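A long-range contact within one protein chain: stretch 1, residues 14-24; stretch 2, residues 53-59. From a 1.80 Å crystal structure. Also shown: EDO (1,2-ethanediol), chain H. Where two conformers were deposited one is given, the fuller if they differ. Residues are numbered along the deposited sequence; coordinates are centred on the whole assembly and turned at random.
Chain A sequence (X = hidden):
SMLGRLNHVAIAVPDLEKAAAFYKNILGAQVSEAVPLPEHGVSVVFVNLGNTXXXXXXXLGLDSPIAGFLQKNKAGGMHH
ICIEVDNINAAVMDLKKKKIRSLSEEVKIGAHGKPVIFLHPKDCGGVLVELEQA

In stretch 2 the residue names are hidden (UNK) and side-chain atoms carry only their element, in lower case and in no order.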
ATOM      1  N   PRO A  14      13.608  -4.412  -6.597  1.00 28.12           N
ATOM      2  CA  PRO A  14      14.599  -5.108  -7.418  1.00 35.70           C
ATOM      3  C   PRO A  14      15.873  -5.384  -6.637  1.00 33.01           C
ATOM      4  O   PRO A  14      16.689  -6.174  -7.060  1.00 31.88           O
ATOM      5  CB  PRO A  14      14.857  -4.120  -8.542  1.00 36.50           C
ATOM      6  CG  PRO A  14      14.575  -2.783  -7.922  1.00 27.35           C
ATOM      7  CD  PRO A  14      13.449  -3.000  -6.982  1.00 31.90           C
ATOM      8  N   ASP A  15      16.036  -4.758  -5.475  1.00 28.18           N
ATOM      9  CA  ASP A  15      17.231  -5.001  -4.690  1.00 32.03           C
ATOM     10  C   ASP A  15      16.844  -4.979  -3.242  1.00 29.99           C
ATOM     11  O   ASP A  15      16.642  -3.918  -2.672  1.00 27.90           O
ATOM     12  CB  ASP A  15      18.307  -3.939  -5.000  1.00 34.55           C
ATOM     13  CG  ASP A  15      19.649  -4.261  -4.372  1.00 41.70           C
ATOM     14  OD1 ASP A  15      19.698  -4.610  -3.180  1.00 34.14           O
ATOM     15  OD2 ASP A  15      20.672  -4.162  -5.078  1.00 58.22           O
ATOM     16  N   LEU A  16      16.734  -6.147  -2.635  1.00 26.99           N
ATOM     17  CA  LEU A  16      16.179  -6.190  -1.273  1.00 29.08           C
ATOM     18  C   LEU A  16      17.082  -5.480  -0.245  1.00 27.64           C
ATOM     19  O   LEU A  16      16.596  -4.733   0.619  1.00 21.39           O
ATOM     20  CB  LEU A  16      15.918  -7.631  -0.850  1.00 30.14           C
ATOM     21  CG  LEU A  16      15.184  -7.881   0.464  1.00 25.77           C
ATOM     22  CD1 LEU A  16      13.905  -7.058   0.554  1.00 21.23           C
ATOM     23  CD2 LEU A  16      14.860  -9.391   0.605  1.00 25.47           C
ATOM     24  N   GLU A  17      18.387  -5.713  -0.321  1.00 28.49           N
ATOM     25  CA  GLU A  17      19.326  -5.085   0.621  1.00 29.84           C
ATOM     26  C   GLU A  17      19.315  -3.542   0.508  1.00 30.17           C
ATOM     27  O   GLU A  17      19.284  -2.839   1.525  1.00 28.08           O
ATOM     28  CB  GLU A  17      20.738  -5.629   0.379  1.00 35.10           C
ATOM     29  CG  GLU A  17      21.709  -5.433   1.532  1.00 55.95           C
ATOM     30  CD  GLU A  17      21.500  -6.414   2.695  1.00 75.41           C
ATOM     31  OE1 GLU A  17      22.421  -6.514   3.541  1.00 88.76           O
ATOM     32  OE2 GLU A  17      20.436  -7.078   2.766  1.00 71.04           O
ATOM     33  N   LYS A  18      19.342  -3.018  -0.725  1.00 30.94           N
ATOM     34  CA  LYS A  18      19.251  -1.578  -0.937  1.00 29.75           C
ATOM     35  C   LYS A  18      17.934  -0.974  -0.400  1.00 29.37           C
ATOM     36  O   LYS A  18      17.950   0.138   0.190  1.00 23.79           O
ATOM     37  CB  LYS A  18      19.528  -1.208  -2.407  1.00 36.23           C
ATOM     38  CG  LYS A  18      21.033  -1.333  -2.776  1.00 40.06           C
ATOM     39  CD  LYS A  18      21.345  -0.923  -4.223  1.00 46.62           C
ATOM     40  CE  LYS A  18      22.731  -1.413  -4.654  1.00 47.24           C
ATOM     41  NZ  LYS A  18      23.779  -0.539  -4.110  1.00 49.37           N
ATOM     42  N   ALA A  19      16.806  -1.686  -0.577  1.00 28.16           N
ATOM     43  CA  ALA A  19      15.498  -1.184  -0.124  1.00 24.44           C
ATOM     44  C   ALA A  19      15.439  -1.181   1.414  1.00 22.09           C
ATOM     45  O   ALA A  19      15.053  -0.190   2.041  1.00 22.76           O
ATOM     46  CB  ALA A  19      14.345  -2.015  -0.739  1.00 21.97           C
ATOM     47  N   ALA A  20      15.865  -2.283   2.014  1.00 22.20           N
ATOM     48  CA  ALA A  20      15.920  -2.423   3.476  1.00 20.72           C
ATOM     49  C   ALA A  20      16.768  -1.329   4.125  1.00 24.16           C
ATOM     50  O   ALA A  20      16.347  -0.703   5.094  1.00 22.60           O
ATOM     51  CB  ALA A  20      16.466  -3.818   3.852  1.00 20.86           C
ATOM     52  N   ALA A  21      17.955  -1.081   3.554  1.00 22.98           N
ATOM     53  CA  ALA A  21      18.864  -0.077   4.047  1.00 22.21           C
ATOM     54  C   ALA A  21      18.314   1.331   3.870  1.00 22.59           C
ATOM     55  O   ALA A  21      18.624   2.202   4.660  1.00 26.17           O
ATOM     56  CB  ALA A  21      20.263  -0.221   3.359  1.00 23.47           C
ATOM     57  N   PHE A  22      17.507   1.570   2.839  1.00 24.42           N
ATOM     58  CA  PHE A  22      16.871   2.872   2.705  1.00 25.08           C
ATOM     59  C   PHE A  22      15.927   3.124   3.889  1.00 25.12           C
ATOM     60  O   PHE A  22      16.014   4.150   4.570  1.00 26.80           O
ATOM     61  CB  PHE A  22      16.109   2.949   1.392  1.00 26.25           C
ATOM     62  CG  PHE A  22      15.349   4.217   1.199  1.00 30.14           C
ATOM     63  CD1 PHE A  22      15.971   5.345   0.675  1.00 29.70           C
ATOM     64  CD2 PHE A  22      13.998   4.275   1.510  1.00 41.34           C
ATOM     65  CE1 PHE A  22      15.250   6.498   0.481  1.00 34.08           C
ATOM     66  CE2 PHE A  22      13.289   5.429   1.324  1.00 40.17           C
ATOM     67  CZ  PHE A  22      13.918   6.549   0.835  1.00 30.08           C
ATOM     68  N   TYR A  23      15.022   2.182   4.135  1.00 21.46           N
ATOM     69  CA  TYR A  23      14.072   2.346   5.229  1.00 21.55           C
ATOM     70  C   TYR A  23      14.795   2.491   6.548  1.00 19.27           C
ATOM     71  O   TYR A  23      14.459   3.387   7.335  1.00 21.30           O
ATOM     72  CB  TYR A  23      13.012   1.240   5.250  1.00 18.73           C
ATOM     73  CG  TYR A  23      12.030   1.467   4.139  1.00 20.89           C
ATOM     74  CD1 TYR A  23      12.186   0.848   2.911  1.00 24.30           C
ATOM     75  CD2 TYR A  23      10.959   2.341   4.299  1.00 26.32           C
ATOM     76  CE1 TYR A  23      11.322   1.090   1.874  1.00 24.16           C
ATOM     77  CE2 TYR A  23      10.081   2.572   3.261  1.00 23.92           C
ATOM     78  CZ  TYR A  23      10.277   1.946   2.047  1.00 35.06           C
ATOM     79  OH  TYR A  23       9.431   2.170   0.995  1.00 34.24           O
ATOM     80  N   LYS A  24      15.810   1.658   6.770  1.00 18.22           N
ATOM     81  CA  LYS A  24      16.545   1.688   8.027  1.00 26.79           C
ATOM     82  C   LYS A  24      17.380   2.956   8.200  1.00 24.07           C
ATOM     83  O   LYS A  24      17.255   3.656   9.194  1.00 25.68           O
ATOM     84  CB  LYS A  24      17.423   0.448   8.147  1.00 23.46           C
ATOM     85  CG  LYS A  24      18.141   0.262   9.457  1.00 34.39           C
ATOM     86  CD  LYS A  24      19.175  -0.861   9.299  1.00 34.80           C
ATOM     87  CE  LYS A  24      20.031  -1.060  10.519  1.00 47.19           C
ATOM     88  NZ  LYS A  24      20.992  -2.211  10.316  1.00 48.47           N
ATOM     89  N   UNK A  53       2.956  -3.401   9.118  1.00 18.67           N
ATOM     90  CA  UNK A  53       4.244  -3.600   8.493  1.00 15.54           C
ATOM     91  C   UNK A  53       4.221  -3.454   7.005  1.00 20.39           C
ATOM     92  O   UNK A  53       3.190  -3.651   6.365  1.00 17.58           O
ATOM     93  c   UNK A  53       4.710  -5.029   8.760  1.00 22.22           C
ATOM     94  c   UNK A  53       4.834  -5.285  10.170  1.00 24.49           C
ATOM     95  c   UNK A  53       5.376  -6.605  10.519  1.00 34.49           C
ATOM     96  n   UNK A  53       5.434  -7.467  12.743  1.00 37.65           N
ATOM     97  c   UNK A  53       6.058  -6.504  11.842  1.00 43.95           C
ATOM     98  N   UNK A  54       5.387  -3.101   6.476  1.00 16.74           N
ATOM     99  CA  UNK A  54       5.644  -3.171   5.060  0.50 17.43           C
ATOM    100  C   UNK A  54       6.449  -4.442   4.866  1.00 19.19           C
ATOM    101  O   UNK A  54       7.374  -4.711   5.626  1.00 23.70           O
ATOM    102  s   UNK A  54       6.980   0.740   4.335  0.50 23.12           S
ATOM    103  c   UNK A  54       5.871  -0.609   4.832  0.50 19.82           C
ATOM    104  c   UNK A  54       6.458  -1.972   4.562  0.50 19.93           C
ATOM    105  c   UNK A  54       7.107   0.502   2.565  0.50 16.46           C
ATOM    106  N   UNK A  55       6.105  -5.230   3.862  1.00 17.18           N
ATOM    107  CA  UNK A  55       6.881  -6.440   3.550  1.00 15.45           C
ATOM    108  C   UNK A  55       7.561  -6.097   2.252  1.00 16.16           C
ATOM    109  O   UNK A  55       6.896  -5.928   1.219  1.00 23.61           O
ATOM    110  c   UNK A  55       5.325  -8.072   4.742  1.00 17.89           C
ATOM    111  o   UNK A  55       4.842 -10.208   3.758  1.00 24.60           O
ATOM    112  o   UNK A  55       4.138  -9.810   5.844  1.00 24.27           O
ATOM    113  c   UNK A  55       6.027  -7.679   3.395  1.00 14.80           C
ATOM    114  c   UNK A  55       4.723  -9.472   4.770  1.00 14.47           C
ATOM    115  N   UNK A  56       8.885  -5.936   2.312  1.00 17.68           N
ATOM    116  CA  UNK A  56       9.674  -5.721   1.104  1.00 16.93           C
ATOM    117  C   UNK A  56      10.055  -7.093   0.523  1.00 16.69           C
ATOM    118  O   UNK A  56      10.636  -7.937   1.206  1.00 16.10           O
ATOM    119  c   UNK A  56      10.814  -3.597   2.215  1.00 24.16           C
ATOM    120  c   UNK A  56      10.943  -4.903   1.430  1.00 21.11           C
ATOM    121  c   UNK A  56      12.209  -3.016   2.558  1.00 17.38           C
ATOM    122  c   UNK A  56       9.994  -2.602   1.429  1.00 22.96           C
ATOM    123  N   UNK A  57       9.778  -7.307  -0.765  1.00 18.23           N
ATOM    124  CA  UNK A  57       9.814  -8.649  -1.333  1.00 18.77           C
ATOM    125  C   UNK A  57      10.736  -8.635  -2.526  1.00 16.14           C
ATOM    126  O   UNK A  57      10.697  -7.685  -3.297  1.00 19.82           O
ATOM    127  c   UNK A  57       7.327  -9.157  -0.766  1.00 16.05           C
ATOM    128  c   UNK A  57       5.981  -9.540  -1.436  1.00 20.50           C
ATOM    129  c   UNK A  57       7.731 -10.163   0.287  1.00 22.71           C
ATOM    130  c   UNK A  57       8.426  -9.052  -1.837  1.00 18.38           C
ATOM    131  N   UNK A  58      11.530  -9.693  -2.648  1.00 21.29           N
ATOM    132  CA  UNK A  58      12.364  -9.922  -3.836  1.00 23.92           C
ATOM    133  C   UNK A  58      12.311 -11.399  -4.223  1.00 22.69           C
ATOM    134  O   UNK A  58      12.270 -12.259  -3.343  1.00 24.14           O
ATOM    135  c   UNK A  58      14.665  -9.517  -4.788  1.00 28.57           C
ATOM    136  n   UNK A  58      16.052  -9.987  -6.419  1.00 35.34           N
ATOM    137  c   UNK A  58      15.470  -8.839  -6.721  1.00 37.12           C
ATOM    138  n   UNK A  58      14.627  -8.532  -5.752  1.00 32.52           N
ATOM    139  c   UNK A  58      13.806  -9.482  -3.569  1.00 28.55           C
ATOM    140  c   UNK A  58      15.551 -10.440  -5.224  1.00 35.19           C
ATOM    141  N   UNK A  59      12.285 -11.708  -5.536  1.00 22.66           N
ATOM    142  CA  UNK A  59      12.233 -13.091  -5.989  1.00 25.36           C
ATOM    143  C   UNK A  59      13.301 -13.982  -5.390  1.00 25.39           C
ATOM    144  O   UNK A  59      14.464 -13.565  -5.216  1.00 30.59           O
ATOM    145  c   UNK A  59      12.328 -10.775  -6.676  1.00 29.57           C
ATOM    146  c   UNK A  59      12.467 -12.987  -7.509  1.00 28.22           C
ATOM    147  c   UNK A  59      11.975 -11.622  -7.851  1.00 25.94           C
TER
HETATM  148  C1  EDO H   3      19.272  -4.778   7.557  1.00 47.97           C
HETATM  149  O1  EDO H   3      19.306  -4.697   8.991  1.00 47.35           O
HETATM  150  C2  EDO H   3      17.958  -5.453   7.195  1.00 31.97           C
HETATM  151  O2  EDO H   3      17.920  -6.041   5.897  1.00 44.49           O

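Position 53 opens the strand with four side-chain carbons in an unbranched row ending in a nitrogen. None of these atoms reaches stretch 1. This is lysine, K53; the residue is partly exposed, which suits a charged chain that has no partner on stretch 1.

Position 54 carries two carbons, a sulfur and a final carbon, unbranched, and its CA-to-CB bond points toward the helix. The terminal carbon meets Y23, 3.5 Å from CZ and 3.3 Å from OH. Sulfur inside a linear chain identifies methionine, M54. Its SD lies 4.5 Å from the centroid of the Y23 ring, an oblique sulfur-aromatic contact. A slender, flexible thioether suits this buried place, needing no polar partners.

At 55 there are three carbons, the third bearing two oxygens, and nothing on stretch 1 is within reach. This is glutamate, E55. Although buried, its OE2 is hydrogen-bonded elsewhere in the structure.

Position 56 has four carbons, forked at the second, and points toward the helix. Its CB lies 3.8 Å from L16 CD1, while one branch tip approaches A19 CB at 4.1 Å and Y23 CD1 at 3.9 Å. The fork after a single methylene marks leucine, L56; that tip is CD1. The small side chain of A19 lets this methyl come close to the helix backbone.

Position 57 repeats the four carbons with the same fork, but its CA-to-CB bond points away; the side chain's nearest approach to stretch 1 is 6.3 Å, from CB to L16 CD1. It too is leucine, L57, buried but turned from this helix.

At 58, one carbon leads to a five-membered ring of three carbons and two nitrogens. Its CB packs 3.9 Å from L16 CB, and the ring carbon between the nitrogens lies 3.0 Å from P14 O. This is histidine, H58, and that carbon is CE1. The flat ring fits beside the turn that precedes the helix, and ND1 is hydrogen-bonded to a residue adjoining one of the stretches.

Position 59 has three carbons closing a ring onto the backbone nitrogen, hence proline, P59. Its ring restrains phi, here -52°, and suits a place that asks for no packing against stretch 1.

The helix and strand run nearly antiparallel, at 163°. Strand alternation turns M54, L56 and H58 toward the helix, where L16, A19 and Y23 face them. No hydrogen bond crosses the interface; side-chain packing dominates, with L56 at its centre.

Stretch 2 (53-59) KMELLHP
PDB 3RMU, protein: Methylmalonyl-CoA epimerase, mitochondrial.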